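Local structure of putative aminopeptidase (Leishmania major, 5NTH) at residues 49-57 and 74-82; 202-212 and 334-345. The protein probably acts as a manganese-dependent M17 leucyl aminopeptidase, removing amino acids from the N-terminal ends of peptides. One frame throughout, in Å; residues are numbered along the deposited sequence.

Contact 1. Residues 49-57 and 74-82; sequences LVGALEQLR and ALQRVKAGS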
loop_
_atom_site.group_PDB
_atom_site.type_symbol
_atom_site.label_atom_id
_atom_site.label_comp_id
_atom_site.label_asym_id
_atom_site.label_seq_id
_atom_site.Cartn_x
_atom_site.Cartn_y
_atom_site.Cartn_z
ATOM N N LEU A 49 -29.841 -11.201 -37.022
ATOM C CA LEU A 49 -31.219 -11.105 -36.665
ATOM C C LEU A 49 -31.281 -11.107 -35.159
ATOM O O LEU A 49 -30.754 -12.020 -34.510
ATOM C CB LEU A 49 -31.988 -12.291 -37.224
ATOM C CG LEU A 49 -33.454 -12.367 -36.798
ATOM C CD1 LEU A 49 -34.219 -11.086 -37.122
ATOM C CD2 LEU A 49 -34.063 -13.580 -37.473
ATOM N N VAL A 50 -31.932 -10.088 -34.601
ATOM C CA VAL A 50 -31.912 -9.893 -33.174
ATOM C C VAL A 50 -33.232 -9.336 -32.734
ATOM O O VAL A 50 -33.718 -8.335 -33.280
ATOM C CB VAL A 50 -30.738 -9.005 -32.721
ATOM C CG1 VAL A 50 -30.707 -7.659 -33.445
ATOM C CG2 VAL A 50 -30.791 -8.802 -31.220
ATOM N N GLY A 51 -33.804 -9.998 -31.735
ATOM C CA GLY A 51 -35.051 -9.552 -31.166
ATOM C C GLY A 51 -35.485 -10.395 -30.001
ATOM O O GLY A 51 -34.922 -11.451 -29.733
ATOM N N ALA A 52 -36.488 -9.883 -29.297
ATOM C CA ALA A 52 -37.268 -10.645 -28.326
ATOM C C ALA A 52 -37.595 -12.019 -28.877
ATOM O O ALA A 52 -37.989 -12.128 -30.034
ATOM C CB ALA A 52 -38.571 -9.905 -28.033
ATOM N N LEU A 53 -37.488 -13.046 -28.048
ATOM C CA LEU A 53 -37.851 -14.390 -28.483
ATOM C C LEU A 53 -39.262 -14.523 -29.083
ATOM O O LEU A 53 -39.399 -15.143 -30.141
ATOM C CB LEU A 53 -37.663 -15.408 -27.367
ATOM C CG LEU A 53 -37.640 -16.858 -27.879
ATOM C CD1 LEU A 53 -36.503 -17.169 -28.868
ATOM C CD2 LEU A 53 -37.581 -17.797 -26.679
ATOM N N GLU A 54 -40.294 -13.950 -28.448
ATOM C CA GLU A 54 -41.647 -13.918 -29.074
ATOM C C GLU A 54 -41.561 -13.462 -30.538
ATOM O O GLU A 54 -42.034 -14.150 -31.430
ATOM C CB GLU A 54 -42.629 -12.990 -28.326
ATOM N N GLN A 55 -40.915 -12.316 -30.766
ATOM C CA GLN A 55 -40.942 -11.658 -32.073
ATOM C C GLN A 55 -40.145 -12.475 -33.080
ATOM O O GLN A 55 -40.542 -12.581 -34.243
ATOM C CB GLN A 55 -40.443 -10.207 -31.991
ATOM N N LEU A 56 -39.050 -13.094 -32.634
ATOM C CA LEU A 56 -38.262 -13.941 -33.523
ATOM C C LEU A 56 -39.008 -15.162 -34.025
ATOM O O LEU A 56 -38.774 -15.582 -35.149
ATOM C CB LEU A 56 -36.958 -14.401 -32.865
ATOM C CG LEU A 56 -35.863 -13.354 -32.668
ATOM C CD1 LEU A 56 -34.614 -14.063 -32.211
ATOM C CD2 LEU A 56 -35.561 -12.507 -33.896
ATOM N N ARG A 57 -39.878 -15.732 -33.196
ATOM C CA ARG A 57 -40.590 -16.984 -33.543
ATOM C C ARG A 57 -41.903 -16.786 -34.305
ATOM O O ARG A 57 -42.536 -17.765 -34.752
ATOM C CB ARG A 57 -40.833 -17.812 -32.290
ATOM C CG ARG A 57 -39.628 -18.654 -31.990
ATOM C CD ARG A 57 -39.694 -19.261 -30.615
ATOM N NE ARG A 57 -38.567 -20.176 -30.475
ATOM C CZ ARG A 57 -38.200 -20.781 -29.348
ATOM N NH1 ARG A 57 -38.874 -20.586 -28.201
ATOM N NH2 ARG A 57 -37.140 -21.594 -29.380
ATOM N N ALA A 74 -32.161 -22.468 -36.963
ATOM C CA ALA A 74 -31.532 -21.603 -35.993
ATOM C C ALA A 74 -32.581 -20.971 -35.049
ATOM O O ALA A 74 -32.332 -20.818 -33.853
ATOM C CB ALA A 74 -30.709 -20.532 -36.698
ATOM N N LEU A 75 -33.765 -20.649 -35.590
ATOM C CA LEU A 75 -34.817 -20.069 -34.798
ATOM C C LEU A 75 -35.452 -21.079 -33.872
ATOM O O LEU A 75 -35.926 -20.673 -32.811
ATOM C CB LEU A 75 -35.840 -19.392 -35.673
ATOM C CG LEU A 75 -35.273 -18.194 -36.449
ATOM C CD1 LEU A 75 -36.172 -17.779 -37.609
ATOM C CD2 LEU A 75 -35.055 -17.011 -35.525
ATOM N N GLN A 76 -35.429 -22.373 -34.212
ATOM C CA GLN A 76 -35.892 -23.401 -33.258
ATOM C C GLN A 76 -34.941 -23.543 -32.078
ATOM O O GLN A 76 -35.365 -24.012 -31.011
ATOM C CB GLN A 76 -36.094 -24.800 -33.872
ATOM C CG GLN A 76 -36.904 -24.893 -35.159
ATOM C CD GLN A 76 -38.370 -24.436 -35.067
ATOM O OE1 GLN A 76 -38.757 -23.608 -34.227
ATOM N NE2 GLN A 76 -39.200 -24.963 -35.984
ATOM N N ARG A 77 -33.673 -23.165 -32.267
ATOM C CA ARG A 77 -32.622 -23.485 -31.288
ATOM C C ARG A 77 -32.210 -22.355 -30.383
ATOM O O ARG A 77 -31.697 -22.596 -29.291
ATOM C CB ARG A 77 -31.370 -23.942 -32.014
ATOM C CG ARG A 77 -31.505 -25.310 -32.621
ATOM C CD ARG A 77 -30.179 -25.767 -33.164
ATOM N NE ARG A 77 -30.355 -27.064 -33.783
ATOM C CZ ARG A 77 -29.389 -27.939 -34.009
ATOM N NH1 ARG A 77 -28.130 -27.659 -33.695
ATOM N NH2 ARG A 77 -29.699 -29.112 -34.551
ATOM N N VAL A 78 -32.344 -21.133 -30.874
ATOM C CA VAL A 78 -32.090 -19.963 -30.075
ATOM C C VAL A 78 -33.044 -20.024 -28.871
ATOM O O VAL A 78 -34.219 -20.361 -29.020
ATOM C CB VAL A 78 -32.254 -18.655 -30.906
ATOM C CG1 VAL A 78 -33.713 -18.328 -31.192
ATOM C CG2 VAL A 78 -31.586 -17.499 -30.200
ATOM N N LYS A 79 -32.491 -19.784 -27.687
ATOM C CA LYS A 79 -33.251 -19.629 -26.450
ATOM C C LYS A 79 -33.031 -18.159 -25.983
ATOM O O LYS A 79 -32.060 -17.514 -26.437
ATOM C CB LYS A 79 -32.756 -20.661 -25.422
ATOM N N ALA A 80 -33.903 -17.624 -25.119
ATOM C CA ALA A 80 -33.691 -16.272 -24.527
ATOM C C ALA A 80 -32.260 -16.043 -24.063
ATOM O O ALA A 80 -31.746 -16.798 -23.225
ATOM C CB ALA A 80 -34.645 -16.013 -23.359
ATOM N N GLY A 81 -31.619 -15.021 -24.635
ATOM C CA GLY A 81 -30.232 -14.651 -24.287
ATOM C C GLY A 81 -29.101 -15.291 -25.072
ATOM O O GLY A 81 -27.973 -14.844 -24.988
ATOM N N SER A 82 -29.385 -16.345 -25.827
ATOM C CA SER A 82 -28.317 -17.097 -26.502
ATOM C C SER A 82 -28.170 -16.660 -27.965
ATOM O O SER A 82 -28.849 -15.747 -28.431
ATOM C CB SER A 82 -28.535 -18.625 -26.376
ATOM O OG SER A 82 -29.670 -19.073 -27.109
#
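Leu75, near the C-terminal end of helix 69-77, sends its CD2 methyl between the strand and the short helix of 49-57. CD2 lies 4.1 Å from CD2 of Leu49, the two side chains crossing at about a right angle, and 4.2 Å from CB of Leu56. CG of Leu75 is anti to its carbonyl carbon (chi1 -64°), which turns the branched end to these leucines although the CB bond itself runs past them; Val101 of strand 97-103 lines the same apolar pocket. The backbone oxygen of Leu75 faces the extended side chain of Arg57: it sits at the edge of the guanidinium, in its plane, with NE 3.6 Å away. The carbonyl of Gln76 also lies at that edge, 3.4 Å from NH2 of Arg57. Both segments belong to the N-terminal, macro-like domain of M17 aminopeptidases, where helix 69-77 packs on a mixed sheet containing strands 46-51 and 97-103. At Val78 the chain leaves the helix. CG1 of this residue meets CD1 of Leu53 at 3.8 Å, the side chains sliding past each other in opposite directions, while Val101 and Ala103 lie against its flank. The same CD1 of Leu53 covers one face of the Arg57 guanidinium, offset toward the rim. Ala80 is the second residue of a type II turn from Lys79 to Ser82; its backbone N is 4.0 Å from CD2 of Leu53. Across that turn, both N and OG of Ser82 donate to the oxygen of Lys79, OG at 2.9 Å, from the same face of its carbonyl plane.

Contact 2. Residues 202-212 and 334-345; sequences CVAELEAICTS and AVVRSMKMQRTH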
loop_
_atom_site.group_PDB
_atom_site.type_symbol
_atom_site.label_atom_id
_atom_site.label_comp_id
_atom_site.label_asym_id
_atom_site.label_seq_id
_atom_site.Cartn_x
_atom_site.Cartn_y
_atom_site.Cartn_z
ATOM N N CYS A 202 -37.256 10.788 -38.117
ATOM C CA CYS A 202 -37.038 10.375 -39.504
ATOM C C CYS A 202 -35.634 9.821 -39.765
ATOM O O CYS A 202 -34.742 9.943 -38.928
ATOM C CB CYS A 202 -37.300 11.535 -40.431
ATOM S SG CYS A 202 -36.073 12.836 -40.369
ATOM N N VAL A 203 -35.448 9.230 -40.941
ATOM C CA VAL A 203 -34.208 8.562 -41.281
ATOM C C VAL A 203 -32.998 9.464 -41.295
ATOM O O VAL A 203 -31.929 9.028 -40.867
ATOM C CB VAL A 203 -34.313 7.879 -42.653
ATOM C CG1 VAL A 203 -32.955 7.371 -43.167
ATOM C CG2 VAL A 203 -35.277 6.722 -42.531
ATOM N N ALA A 204 -33.142 10.685 -41.808
ATOM C CA ALA A 204 -32.021 11.631 -41.819
ATOM C C ALA A 204 -31.540 11.984 -40.383
ATOM O O ALA A 204 -30.352 12.215 -40.169
ATOM C CB ALA A 204 -32.377 12.880 -42.610
ATOM N N GLU A 205 -32.471 11.991 -39.427
ATOM C CA GLU A 205 -32.156 12.117 -38.010
ATOM C C GLU A 205 -31.373 10.916 -37.461
ATOM O O GLU A 205 -30.340 11.072 -36.813
ATOM C CB GLU A 205 -33.426 12.359 -37.191
ATOM C CG GLU A 205 -33.745 13.845 -37.076
ATOM C CD GLU A 205 -35.201 14.177 -36.746
ATOM O OE1 GLU A 205 -36.117 13.728 -37.512
ATOM O OE2 GLU A 205 -35.420 14.911 -35.726
ATOM N N LEU A 206 -31.835 9.717 -37.729
ATOM C CA LEU A 206 -31.121 8.546 -37.227
ATOM C C LEU A 206 -29.679 8.502 -37.749
ATOM O O LEU A 206 -28.771 8.125 -37.014
ATOM C CB LEU A 206 -31.858 7.268 -37.570
ATOM C CG LEU A 206 -33.270 7.212 -37.002
ATOM C CD1 LEU A 206 -33.919 5.924 -37.465
ATOM C CD2 LEU A 206 -33.310 7.326 -35.488
ATOM N N GLU A 207 -29.473 8.922 -38.997
ATOM C CA GLU A 207 -28.129 9.080 -39.553
ATOM C C GLU A 207 -27.322 10.168 -38.836
ATOM O O GLU A 207 -26.111 10.015 -38.580
ATOM C CB GLU A 207 -28.212 9.350 -41.057
ATOM C CG GLU A 207 -28.557 8.090 -41.847
ATOM C CD GLU A 207 -29.178 8.341 -43.223
ATOM O OE1 GLU A 207 -30.085 9.184 -43.380
ATOM O OE2 GLU A 207 -28.763 7.660 -44.173
ATOM N N ALA A 208 -27.973 11.271 -38.519
ATOM C CA ALA A 208 -27.297 12.321 -37.778
ATOM C C ALA A 208 -26.869 11.837 -36.383
ATOM O O ALA A 208 -25.755 12.155 -35.952
ATOM C CB ALA A 208 -28.185 13.541 -37.681
ATOM N N ILE A 209 -27.736 11.058 -35.710
ATOM C CA ILE A 209 -27.386 10.388 -34.435
ATOM C C ILE A 209 -26.212 9.422 -34.620
ATOM O O ILE A 209 -25.217 9.505 -33.898
ATOM C CB ILE A 209 -28.599 9.682 -33.804
ATOM C CG1 ILE A 209 -29.511 10.718 -33.165
ATOM C CG2 ILE A 209 -28.198 8.738 -32.706
ATOM C CD1 ILE A 209 -30.911 10.187 -32.865
ATOM N N CYS A 210 -26.316 8.517 -35.588
ATOM C CA CYS A 210 -25.243 7.549 -35.838
ATOM C C CYS A 210 -23.927 8.267 -36.062
ATOM O O CYS A 210 -22.955 7.935 -35.422
ATOM C CB CYS A 210 -25.560 6.658 -37.033
ATOM S SG CYS A 210 -26.864 5.472 -36.673
ATOM N N THR A 211 -23.920 9.271 -36.940
ATOM C CA THR A 211 -22.715 10.065 -37.209
ATOM C C THR A 211 -22.170 10.712 -35.941
ATOM O O THR A 211 -20.955 10.673 -35.708
ATOM C CB THR A 211 -22.980 11.150 -38.266
ATOM O OG1 THR A 211 -23.207 10.543 -39.538
ATOM C CG2 THR A 211 -21.814 12.118 -38.418
ATOM N N SER A 212 -23.060 11.313 -35.147
ATOM C CA SER A 212 -22.655 11.942 -33.905
ATOM C C SER A 212 -22.174 10.955 -32.840
ATOM O O SER A 212 -21.229 11.257 -32.131
ATOM C CB SER A 212 -23.761 12.842 -33.306
ATOM O OG SER A 212 -23.648 14.185 -33.772
ATOM N N ALA A 334 -25.828 17.067 -33.779
ATOM C CA ALA A 334 -26.971 16.298 -34.215
ATOM C C ALA A 334 -28.276 17.096 -34.090
ATOM O O ALA A 334 -29.094 17.131 -35.024
ATOM C CB ALA A 334 -27.069 15.041 -33.401
ATOM N N VAL A 335 -28.459 17.723 -32.931
ATOM C CA VAL A 335 -29.593 18.603 -32.693
ATOM C C VAL A 335 -29.647 19.711 -33.722
ATOM O O VAL A 335 -30.634 19.838 -34.409
ATOM C CB VAL A 335 -29.556 19.245 -31.315
ATOM C CG1 VAL A 335 -30.602 20.335 -31.209
ATOM C CG2 VAL A 335 -29.815 18.185 -30.258
ATOM N N VAL A 336 -28.599 20.506 -33.836
ATOM C CA VAL A 336 -28.575 21.517 -34.877
ATOM C C VAL A 336 -28.820 20.958 -36.277
ATOM O O VAL A 336 -29.472 21.600 -37.093
ATOM C CB VAL A 336 -27.281 22.317 -34.845
ATOM C CG1 VAL A 336 -27.068 23.114 -36.130
ATOM C CG2 VAL A 336 -27.286 23.239 -33.655
ATOM N N ARG A 337 -28.280 19.785 -36.573
ATOM C CA ARG A 337 -28.488 19.189 -37.889
ATOM C C ARG A 337 -29.950 18.869 -38.102
ATOM O O ARG A 337 -30.456 19.002 -39.218
ATOM C CB ARG A 337 -27.663 17.916 -38.054
ATOM C CG ARG A 337 -26.340 18.204 -38.707
ATOM C CD ARG A 337 -25.387 17.032 -38.655
ATOM N NE ARG A 337 -24.142 17.324 -39.384
ATOM C CZ ARG A 337 -23.031 16.593 -39.306
ATOM N NH1 ARG A 337 -22.961 15.503 -38.533
ATOM N NH2 ARG A 337 -21.971 16.969 -39.992
ATOM N N SER A 338 -30.616 18.414 -37.041
ATOM C CA SER A 338 -32.023 18.084 -37.113
ATOM C C SER A 338 -32.862 19.383 -37.352
ATOM O O SER A 338 -33.761 19.437 -38.204
ATOM C CB SER A 338 -32.432 17.321 -35.850
ATOM O OG SER A 338 -33.824 16.985 -35.856
ATOM N N MET A 339 -32.523 20.436 -36.617
ATOM C CA MET A 339 -33.122 21.764 -36.793
ATOM C C MET A 339 -33.063 22.258 -38.240
ATOM O O MET A 339 -34.042 22.789 -38.752
ATOM C CB MET A 339 -32.465 22.793 -35.852
ATOM C CG MET A 339 -32.920 22.647 -34.424
ATOM S SD MET A 339 -32.353 23.950 -33.330
ATOM C CE MET A 339 -30.628 23.745 -33.424
ATOM N N LYS A 340 -31.926 22.066 -38.888
ATOM C CA LYS A 340 -31.749 22.449 -40.286
ATOM C C LYS A 340 -32.495 21.559 -41.284
ATOM O O LYS A 340 -32.690 21.955 -42.432
ATOM C CB LYS A 340 -30.267 22.442 -40.627
ATOM C CG LYS A 340 -29.489 23.507 -39.882
ATOM C CD LYS A 340 -28.151 23.726 -40.549
ATOM C CE LYS A 340 -27.377 24.865 -39.913
ATOM N NZ LYS A 340 -28.150 26.125 -39.791
ATOM N N MET A 341 -32.895 20.367 -40.844
ATOM C CA MET A 341 -33.678 19.428 -41.666
ATOM C C MET A 341 -35.173 19.766 -41.839
ATOM O O MET A 341 -35.675 19.682 -42.955
ATOM C CB MET A 341 -33.529 18.003 -41.128
ATOM C CG MET A 341 -32.202 17.361 -41.504
ATOM S SD MET A 341 -31.708 15.953 -40.491
ATOM C CE MET A 341 -33.314 15.183 -40.340
ATOM N N GLN A 342 -35.886 20.089 -40.761
ATOM C CA GLN A 342 -37.300 20.491 -40.857
ATOM C C GLN A 342 -37.676 21.593 -39.844
ATOM O O GLN A 342 -37.129 21.665 -38.738
ATOM C CB GLN A 342 -38.252 19.277 -40.726
ATOM C CG GLN A 342 -38.787 18.702 -42.045
ATOM C CD GLN A 342 -39.078 17.192 -41.967
ATOM O OE1 GLN A 342 -38.357 16.353 -42.554
ATOM N NE2 GLN A 342 -40.126 16.835 -41.223
ATOM N N ARG A 343 -38.647 22.419 -40.254
ATOM C CA ARG A 343 -39.083 23.647 -39.558
ATOM C C ARG A 343 -39.457 23.386 -38.106
ATOM O O ARG A 343 -39.193 24.211 -37.229
ATOM C CB ARG A 343 -40.305 24.253 -40.297
ATOM N N THR A 344 -40.042 22.211 -37.883
ATOM C CA THR A 344 -40.751 21.862 -36.667
ATOM C C THR A 344 -39.926 21.046 -35.668
ATOM O O THR A 344 -40.333 20.931 -34.503
ATOM C CB THR A 344 -41.987 21.008 -37.031
ATOM O OG1 THR A 344 -41.553 19.781 -37.629
ATOM C CG2 THR A 344 -42.894 21.727 -38.033
ATOM N N HIS A 345 -38.792 20.492 -36.120
ATOM C CA HIS A 345 -38.078 19.440 -35.372
ATOM C C HIS A 345 -37.575 19.754 -33.977
ATOM O O HIS A 345 -37.722 18.899 -33.094
ATOM C CB HIS A 345 -36.945 18.803 -36.178
ATOM C CG HIS A 345 -37.374 17.585 -36.930
ATOM N ND1 HIS A 345 -36.899 17.287 -38.189
ATOM C CD2 HIS A 345 -38.251 16.598 -36.609
ATOM C CE1 HIS A 345 -37.460 16.163 -38.608
ATOM N NE2 HIS A 345 -38.282 15.724 -37.668
HETATM O O HOH W 1 -24.172 14.553 -36.336
#
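Helices 203-212 and 334-341 run nearly antiparallel, their axes 9.3 Å apart at closest approach and 159° between their N-to-C directions. CA atoms come nearest at the pair Ala208 and Ala334, 5.3 Å apart, where two small residues let the backbones draw together. Toward the start of helix 203-212 the spacing is bridged by longer side chains. Met341, bent at chi3, turns its CE methyl against CB of Ala204 at 3.4 Å and beside SG of Cys202 at the N-cap position. Glu205, extended beyond CG, reaches across to Ser338, whose OG donates a 2.6 Å hydrogen bond to OE2. The hydroxyl arrives from above the carboxylate plane, 46° out of it. This antiparallel helix pair joins helix 203-221 to helix 323-341 of the M17 catalytic domain, while helix 528-536 packs Phe532 against Glu205. The His345 ring presents a face to the carboxylate: OE2 of Glu205 lies 3.4 Å above the ring plane, over its centre, with the two planes 52° apart. At the other end of the interface, OG of Ser212 touches CB of Ala334 and is itself hydrogen-bonded to the oxygen of Cys330. A water ties the helices together here: it donates to Ala208 O and to Ser212 OG at 2.6 Å, and accepts from NH1 of Arg337 at 2.7 Å. Arg337 passes CG2 of Thr211 at about a right angle on its way to this water, and its NH2 makes a long, weak ion pair with Glu242.

How the contacts relate
Contact 1 and contact 2 follow one another along the chain, 49-57 with 74-82 closing before 202-212 opens. Their centres lie 32 Å apart and their nearest atoms about 14 Å, so neither touches the other. Contact 1 sits at the periphery, its centre about 31 Å from the centre of the chain, and Arg77 of segment 74-82 packs on Leu87 of a second subunit. Contact 2 is more central, its centre about 16 Å from the chain centre, and no other chain of the hexamer touches its segments. Both are remote from the two manganese ions and the actinonin pocket, which Lys298, Asp303, Asp321, Asp388 and Glu390 help to form.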